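Local coordinates for beta-galactosidase (Marinomonas sp. ef1, PDB 6Y2K), which catalyses the hydrolysis of terminal beta-D-galactose residues from beta-galactosides, as a hexameric, cold-active enzyme of glycoside hydrolase family 42, at residues Met88-Lys91 with Val97-Phe100; Asp251-Gly256 with Ile455-Ala460; Ala262-Tyr267 with Asp300-Cys305. All blocks are in the same frame, centred on the assembly; numbering follows the deposited sequence.

Contact 1: Met88-Lys91 with Val97-Phe100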
# COMPACT_ATOMS: atom_id res chain seq x y z
N MET A 88 34.14 18.10 -41.28
CA MET A 88 34.42 16.97 -40.39
C MET A 88 33.41 16.83 -39.24
O MET A 88 33.31 15.76 -38.66
CB MET A 88 35.85 17.04 -39.81
CG MET A 88 36.03 17.90 -38.57
SD MET A 88 37.75 18.10 -38.08
CE MET A 88 37.86 16.81 -36.83
N LEU A 89 32.71 17.91 -38.91
CA LEU A 89 31.81 17.89 -37.76
C LEU A 89 30.52 17.12 -38.04
O LEU A 89 29.89 17.27 -39.09
CB LEU A 89 31.48 19.31 -37.29
CG LEU A 89 32.67 20.10 -36.71
CD1 LEU A 89 32.25 21.54 -36.45
CD2 LEU A 89 33.21 19.47 -35.43
N ALA A 90 30.14 16.28 -37.08
CA ALA A 90 28.88 15.55 -37.14
C ALA A 90 27.68 16.47 -36.96
O ALA A 90 27.81 17.59 -36.44
CB ALA A 90 28.86 14.47 -36.07
N LYS A 91 26.52 16.00 -37.38
CA LYS A 91 25.24 16.58 -36.94
C LYS A 91 24.44 15.53 -36.21
O LYS A 91 24.43 14.36 -36.60
CB LYS A 91 24.44 17.13 -38.11
CG LYS A 91 25.03 18.38 -38.68
CD LYS A 91 24.20 18.94 -39.81
CE LYS A 91 24.81 20.25 -40.28
NZ LYS A 91 23.98 20.83 -41.37
N VAL A 97 24.81 20.91 -35.47
CA VAL A 97 26.23 20.58 -35.49
C VAL A 97 26.66 20.17 -34.07
O VAL A 97 26.22 20.78 -33.08
CB VAL A 97 27.09 21.75 -36.02
CG1 VAL A 97 28.58 21.45 -35.89
CG2 VAL A 97 26.73 22.04 -37.48
N ARG A 98 27.49 19.13 -33.99
CA ARG A 98 28.05 18.67 -32.73
C ARG A 98 29.46 19.24 -32.63
O ARG A 98 30.40 18.73 -33.26
CB ARG A 98 28.06 17.14 -32.68
CG ARG A 98 26.71 16.52 -32.98
CD ARG A 98 26.65 15.07 -32.58
NE ARG A 98 26.56 14.90 -31.12
CZ ARG A 98 26.50 13.73 -30.50
NH1 ARG A 98 26.52 12.58 -31.19
NH2 ARG A 98 26.42 13.69 -29.17
N GLY A 99 29.60 20.30 -31.83
CA GLY A 99 30.79 21.14 -31.88
C GLY A 99 31.94 20.74 -30.98
O GLY A 99 31.81 19.88 -30.09
N PHE A 100 33.08 21.38 -31.22
CA PHE A 100 34.24 21.39 -30.32
C PHE A 100 33.88 21.92 -28.93
O PHE A 100 32.96 22.73 -28.76
CB PHE A 100 35.34 22.28 -30.94
CG PHE A 100 36.66 22.22 -30.23
CD1 PHE A 100 37.62 21.28 -30.59
CD2 PHE A 100 36.96 23.12 -29.21
CE1 PHE A 100 38.85 21.22 -29.93
CE2 PHE A 100 38.18 23.06 -28.54
CZ PHE A 100 39.12 22.11 -28.91
O HOH W 1 31.34 16.42 -34.45

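Contact 2: Asp251-Gly256 with Ile455-Ala460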
# COMPACT_ATOMS: atom_id res chain seq x y z
N ASP A 251 29.12 -2.53 -35.26
CA ASP A 251 29.42 -3.96 -35.19
C ASP A 251 30.82 -4.17 -34.60
O ASP A 251 31.83 -3.99 -35.29
CB ASP A 251 29.30 -4.57 -36.59
CG ASP A 251 29.45 -6.08 -36.61
OD1 ASP A 251 29.94 -6.67 -35.62
OD2 ASP A 251 29.07 -6.68 -37.65
N HIS A 252 30.86 -4.57 -33.32
CA HIS A 252 32.12 -4.74 -32.59
C HIS A 252 32.86 -6.01 -33.03
O HIS A 252 34.09 -6.07 -32.90
CB HIS A 252 31.89 -4.79 -31.08
CG HIS A 252 31.36 -3.52 -30.49
ND1 HIS A 252 30.24 -2.87 -30.97
CD2 HIS A 252 31.80 -2.78 -29.44
CE1 HIS A 252 30.02 -1.79 -30.24
NE2 HIS A 252 30.94 -1.72 -29.30
N HIS A 253 32.15 -7.01 -33.52
CA HIS A 253 32.81 -8.20 -34.09
C HIS A 253 33.59 -7.83 -35.36
O HIS A 253 34.71 -8.31 -35.56
CB HIS A 253 31.80 -9.30 -34.42
CG HIS A 253 31.08 -9.85 -33.23
ND1 HIS A 253 29.75 -9.59 -32.98
CD2 HIS A 253 31.51 -10.60 -32.20
CE1 HIS A 253 29.39 -10.20 -31.87
NE2 HIS A 253 30.44 -10.81 -31.37
N LYS A 254 33.00 -6.97 -36.19
CA LYS A 254 33.60 -6.60 -37.48
C LYS A 254 34.83 -5.71 -37.27
O LYS A 254 35.87 -5.94 -37.89
CB LYS A 254 32.57 -5.95 -38.40
CG LYS A 254 33.02 -5.86 -39.86
CD LYS A 254 31.91 -5.34 -40.75
CE LYS A 254 32.36 -5.31 -42.21
NZ LYS A 254 31.32 -4.77 -43.13
N VAL A 255 34.72 -4.71 -36.39
CA VAL A 255 35.88 -3.90 -36.00
C VAL A 255 36.97 -4.81 -35.41
O VAL A 255 38.15 -4.65 -35.73
CB VAL A 255 35.50 -2.78 -35.01
CG1 VAL A 255 36.73 -2.09 -34.42
CG2 VAL A 255 34.61 -1.75 -35.70
N GLY A 256 36.56 -5.77 -34.59
CA GLY A 256 37.46 -6.73 -33.96
C GLY A 256 38.28 -7.60 -34.90
O GLY A 256 39.37 -8.03 -34.51
N ILE A 455 29.80 -15.80 -25.32
CA ILE A 455 28.91 -15.05 -26.20
C ILE A 455 29.61 -14.98 -27.55
O ILE A 455 30.77 -14.58 -27.62
CB ILE A 455 28.57 -13.66 -25.64
CG1 ILE A 455 27.77 -13.82 -24.33
CG2 ILE A 455 27.80 -12.83 -26.66
CD1 ILE A 455 27.39 -12.52 -23.63
N VAL A 456 28.90 -15.36 -28.60
CA VAL A 456 29.50 -15.58 -29.91
C VAL A 456 28.77 -14.83 -31.03
O VAL A 456 27.56 -14.58 -30.93
CB VAL A 456 29.56 -17.09 -30.26
CG1 VAL A 456 30.29 -17.86 -29.18
CG2 VAL A 456 28.17 -17.68 -30.48
N PRO A 457 29.51 -14.47 -32.10
CA PRO A 457 28.86 -13.88 -33.27
C PRO A 457 28.17 -14.95 -34.09
O PRO A 457 28.39 -16.15 -33.86
CB PRO A 457 30.04 -13.31 -34.05
CG PRO A 457 31.18 -14.20 -33.72
CD PRO A 457 30.98 -14.56 -32.27
N SER A 458 27.35 -14.52 -35.05
CA SER A 458 26.59 -15.46 -35.86
C SER A 458 27.43 -16.28 -36.84
O SER A 458 27.00 -17.35 -37.26
CB SER A 458 25.44 -14.75 -36.59
OG SER A 458 25.93 -13.70 -37.40
N ASN A 459 28.64 -15.81 -37.16
CA ASN A 459 29.57 -16.60 -37.99
C ASN A 459 30.54 -17.50 -37.20
O ASN A 459 31.46 -18.07 -37.78
CB ASN A 459 30.35 -15.67 -38.93
CG ASN A 459 31.29 -14.73 -38.19
OD1 ASN A 459 31.33 -14.68 -36.95
ND2 ASN A 459 32.06 -13.96 -38.96
N ALA A 460 30.34 -17.64 -35.89
CA ALA A 460 31.25 -18.44 -35.07
C ALA A 460 31.10 -19.94 -35.37
O ALA A 460 29.98 -20.41 -35.62
CB ALA A 460 31.00 -18.18 -33.59
O HOH W 2 31.22 -12.27 -28.83

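Contact 3: Ala262-Tyr267 with Asp300-Cys305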
# COMPACT_ATOMS: atom_id res chain seq x y z
N ALA A 262 40.40 -7.41 -27.85
CA ALA A 262 39.22 -6.61 -27.50
C ALA A 262 39.41 -6.17 -26.06
O ALA A 262 39.59 -7.00 -25.18
CB ALA A 262 37.96 -7.43 -27.64
N SER A 263 39.39 -4.86 -25.82
CA SER A 263 39.39 -4.34 -24.46
C SER A 263 38.11 -3.58 -24.23
O SER A 263 37.44 -3.17 -25.18
CB SER A 263 40.60 -3.44 -24.20
OG SER A 263 40.49 -2.20 -24.87
N TRP A 264 37.75 -3.41 -22.97
CA TRP A 264 36.56 -2.63 -22.65
C TRP A 264 36.64 -1.91 -21.32
O TRP A 264 37.55 -2.14 -20.52
CB TRP A 264 35.28 -3.47 -22.80
CG TRP A 264 34.95 -4.32 -21.63
CD1 TRP A 264 35.58 -5.46 -21.23
CD2 TRP A 264 33.86 -4.11 -20.71
NE1 TRP A 264 34.96 -5.97 -20.11
CE2 TRP A 264 33.90 -5.16 -19.77
CE3 TRP A 264 32.85 -3.14 -20.61
CZ2 TRP A 264 32.99 -5.26 -18.72
CZ3 TRP A 264 31.94 -3.24 -19.56
CH2 TRP A 264 32.00 -4.30 -18.64
N ASP A 265 35.68 -1.00 -21.13
CA ASP A 265 35.72 -0.02 -20.07
C ASP A 265 34.53 -0.26 -19.15
O ASP A 265 33.38 0.01 -19.52
CB ASP A 265 35.69 1.39 -20.69
CG ASP A 265 36.89 1.65 -21.61
OD1 ASP A 265 37.89 0.92 -21.52
OD2 ASP A 265 36.85 2.60 -22.42
N SER A 266 34.83 -0.75 -17.94
CA SER A 266 33.83 -1.25 -17.00
C SER A 266 33.66 -0.30 -15.82
O SER A 266 34.58 -0.11 -15.01
CB SER A 266 34.22 -2.63 -16.46
OG SER A 266 33.23 -3.11 -15.56
N TYR A 267 32.46 0.26 -15.72
CA TYR A 267 32.10 1.15 -14.64
C TYR A 267 30.78 0.68 -14.03
O TYR A 267 29.73 1.28 -14.29
CB TYR A 267 32.02 2.58 -15.16
CG TYR A 267 33.34 3.10 -15.70
CD1 TYR A 267 34.32 3.58 -14.83
CD2 TYR A 267 33.60 3.10 -17.06
CE1 TYR A 267 35.52 4.06 -15.31
CE2 TYR A 267 34.81 3.58 -17.56
CZ TYR A 267 35.76 4.06 -16.68
OH TYR A 267 36.95 4.56 -17.15
N ASP A 300 32.36 -11.70 -21.58
CA ASP A 300 32.09 -12.79 -22.53
C ASP A 300 31.85 -12.31 -23.97
O ASP A 300 32.36 -12.92 -24.92
CB ASP A 300 30.91 -13.65 -22.04
CG ASP A 300 31.23 -14.45 -20.76
OD1 ASP A 300 32.43 -14.71 -20.47
OD2 ASP A 300 30.26 -14.80 -20.03
N LEU A 301 31.09 -11.24 -24.14
CA LEU A 301 30.88 -10.63 -25.46
C LEU A 301 32.22 -10.21 -26.09
O LEU A 301 32.51 -10.54 -27.25
CB LEU A 301 29.94 -9.43 -25.36
CG LEU A 301 29.72 -8.52 -26.57
CD1 LEU A 301 29.00 -9.24 -27.70
CD2 LEU A 301 28.94 -7.29 -26.13
N TYR A 302 33.04 -9.50 -25.32
CA TYR A 302 34.29 -8.96 -25.85
C TYR A 302 35.43 -9.99 -25.96
O TYR A 302 36.29 -9.86 -26.83
CB TYR A 302 34.71 -7.69 -25.09
CG TYR A 302 33.72 -6.53 -25.30
CD1 TYR A 302 33.28 -6.19 -26.58
CD2 TYR A 302 33.23 -5.78 -24.22
CE1 TYR A 302 32.36 -5.15 -26.78
CE2 TYR A 302 32.33 -4.73 -24.42
CZ TYR A 302 31.90 -4.42 -25.71
OH TYR A 302 31.01 -3.39 -25.96
N ARG A 303 35.43 -11.02 -25.12
CA ARG A 303 36.30 -12.17 -25.37
C ARG A 303 36.00 -12.75 -26.77
O ARG A 303 36.91 -13.10 -27.50
CB ARG A 303 36.17 -13.25 -24.29
CG ARG A 303 37.18 -14.40 -24.46
CD ARG A 303 37.19 -15.38 -23.30
NE ARG A 303 35.93 -16.14 -23.24
CZ ARG A 303 34.90 -15.88 -22.44
NH1 ARG A 303 34.95 -14.91 -21.52
NH2 ARG A 303 33.81 -16.64 -22.53
N GLY A 304 34.72 -12.82 -27.14
CA GLY A 304 34.34 -13.23 -28.49
C GLY A 304 34.82 -12.27 -29.58
O GLY A 304 35.42 -12.70 -30.56
N CYS A 305 34.59 -10.97 -29.38
CA CYS A 305 35.09 -9.92 -30.29
C CYS A 305 36.61 -9.92 -30.45
O CYS A 305 37.12 -9.54 -31.51
CB CYS A 305 34.65 -8.53 -29.82
SG CYS A 305 32.87 -8.24 -29.88

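Contact 1: Met88-Lys91 with Val97-Phe100
The backbones of A90 and R98 are joined directly by one hydrogen bond, from R98 N to A90 O at 2.9 Å. It is nearly straight at the hydrogen (167°), although the donor lies 34° from the carbonyl plane. V97 CA adds a CA-H...O contact to the same A90 O, so this oxygen receives two neighbouring hydrogens of the other segment. A water continues the link: it accepts from A90 N and donates to R98 O at 2.8 Å. The A90 backbone is therefore tied to R98 through both its polar atoms, once directly and once through solvent.

Apolar contacts flank these bonds. V97 splits its two methyls between different partners, CG1 meeting L89 CD1 at 3.7 Å and CG2 meeting K91 CE at 3.8 Å. The extended K91 chain thus lends its aliphatic part to the valine. The other branch of L89, CD2, rests against R98 O at 3.6 Å. On the A90 side, the methyl faces the aliphatic part of R98, with A90 CB 4.2 Å from R98 CD.

The charged end of R98 serves other partners: the bend at chi3 (74°) turns its guanidinium away from the extended course of the chain, and NH2 bonds to H146 O and to V200 O of the second subunit.

K91 and V97 form a single antiparallel bridge, as a non-hydrogen-bonded pair, that closes a short loop. It belongs to the long connection between the third and fourth strands of a TIM barrel, which here reaches a subunit interface of the hexamer.

Contact 2: Asp251-Gly256 with Ile455-Ala460
H253 lays the face of its imidazole on the ring of P457. P457 CB stands almost exactly above the middle of the imidazole, 3.6 Å from its centroid and only 8° off the ring normal, a clear CH-pi contact. P457 CG and CD lie on the side of H253 CD2 and NE2, with CD 3.9 Å from NE2, so the proline overlaps that half of the imidazole more broadly. Setting H253 CG beside the backbone N (chi1 -63°) swings the ring off the helix towards the proline.

The edge of the imidazole has a different partner. A water in the ring plane lies 3.0 Å from H253 NE2 and donates to I455 O at 2.6 Å, bridging the histidine to the last residues of the strand. An alanine in place of H253 would probably leave P457 CB without its aromatic face and the water without its imidazole partner, opening a gap between helix and turn.

The helix start is fixed by D251 at the N-cap, whose OD1 takes K254 N at 3.1 Å from above the carboxylate plane.

Y418, at the start of helix 418-426, and C305, at the end of helix 294-305, also meet the H253 ring. Through H253 the short helix 252-256 of the barrel domain meets the end of 453-456, one of the two outer strands of the mixed sheet within the chain, just where it runs into the type I beta turn P457-A460.

Contact 3: Ala262-Tyr267 with Asp300-Cys305
The side chains of W264 and Y302 meet at about a right angle, the tyrosine bringing CD2 over one face of the indole. The approach is close: Y302 CD2 lies 3.4 Å from W264 CB and the same distance from W264 CG. The rings themselves are oblique, with planes at 42° and the five-membered ring and phenol centroids 5.2 Å apart. W264 holds CG between its backbone N and carbonyl carbon (chi1 83°), which brings the indole alongside the strand. Its opposite face is backed by S266 CB, so the indole is held between its own strand and the helix.

Nearer the start of the strand, A262 fits against the helix backbone, its CB just 3.1 Å from Y302 O. The same methyl reaches Y302 CB and, at 4.1 Å, C305 CB, one helical turn on. Its small size probably helps strand 262-266 and helix 300-305 come within 7.4 Å between axes, running nearly antiparallel at 150°.

Outside this shell, the polar ends of both aromatic residues are engaged: W264 NE1 bonds to H299 ND1 and Y302 OH to M244 O. Further round the helix, R303 NH1 makes a 2.7 Å salt bridge to the anti lone pair of D300 OD1, while R303 NH2 pairs with D454 beyond the barrel.

Strand and helix belong to a beta-alpha unit of the TIM barrel. Across their interface the side chains meet through apolar and aromatic groups, and the buried indole N-H and phenol hydroxyl are satisfied beside it, probably fixing both rings in position.

In the fold
Contacts 2 and 3 adjoin, with centres about 12 Å apart. H253 CD2 lies 3.6 Å from C305 SG, and I455 packs on L301, so helix 294-305 carries strand 261-266 on one side and the sheet of the trimerisation domain on another. Contact 3 is nested within the chain loop that contact 2 closes. Contact 1 stands apart, its centre 29 Å from contact 2 and 28 Å from contact 3, and reaches another subunit. GH42 catalytic glutamates sit at the C-terminal ends of the fourth and seventh barrel strands; Y267, ending contact 3, bonds to E314 on the seventh, so that end probably borders the active site.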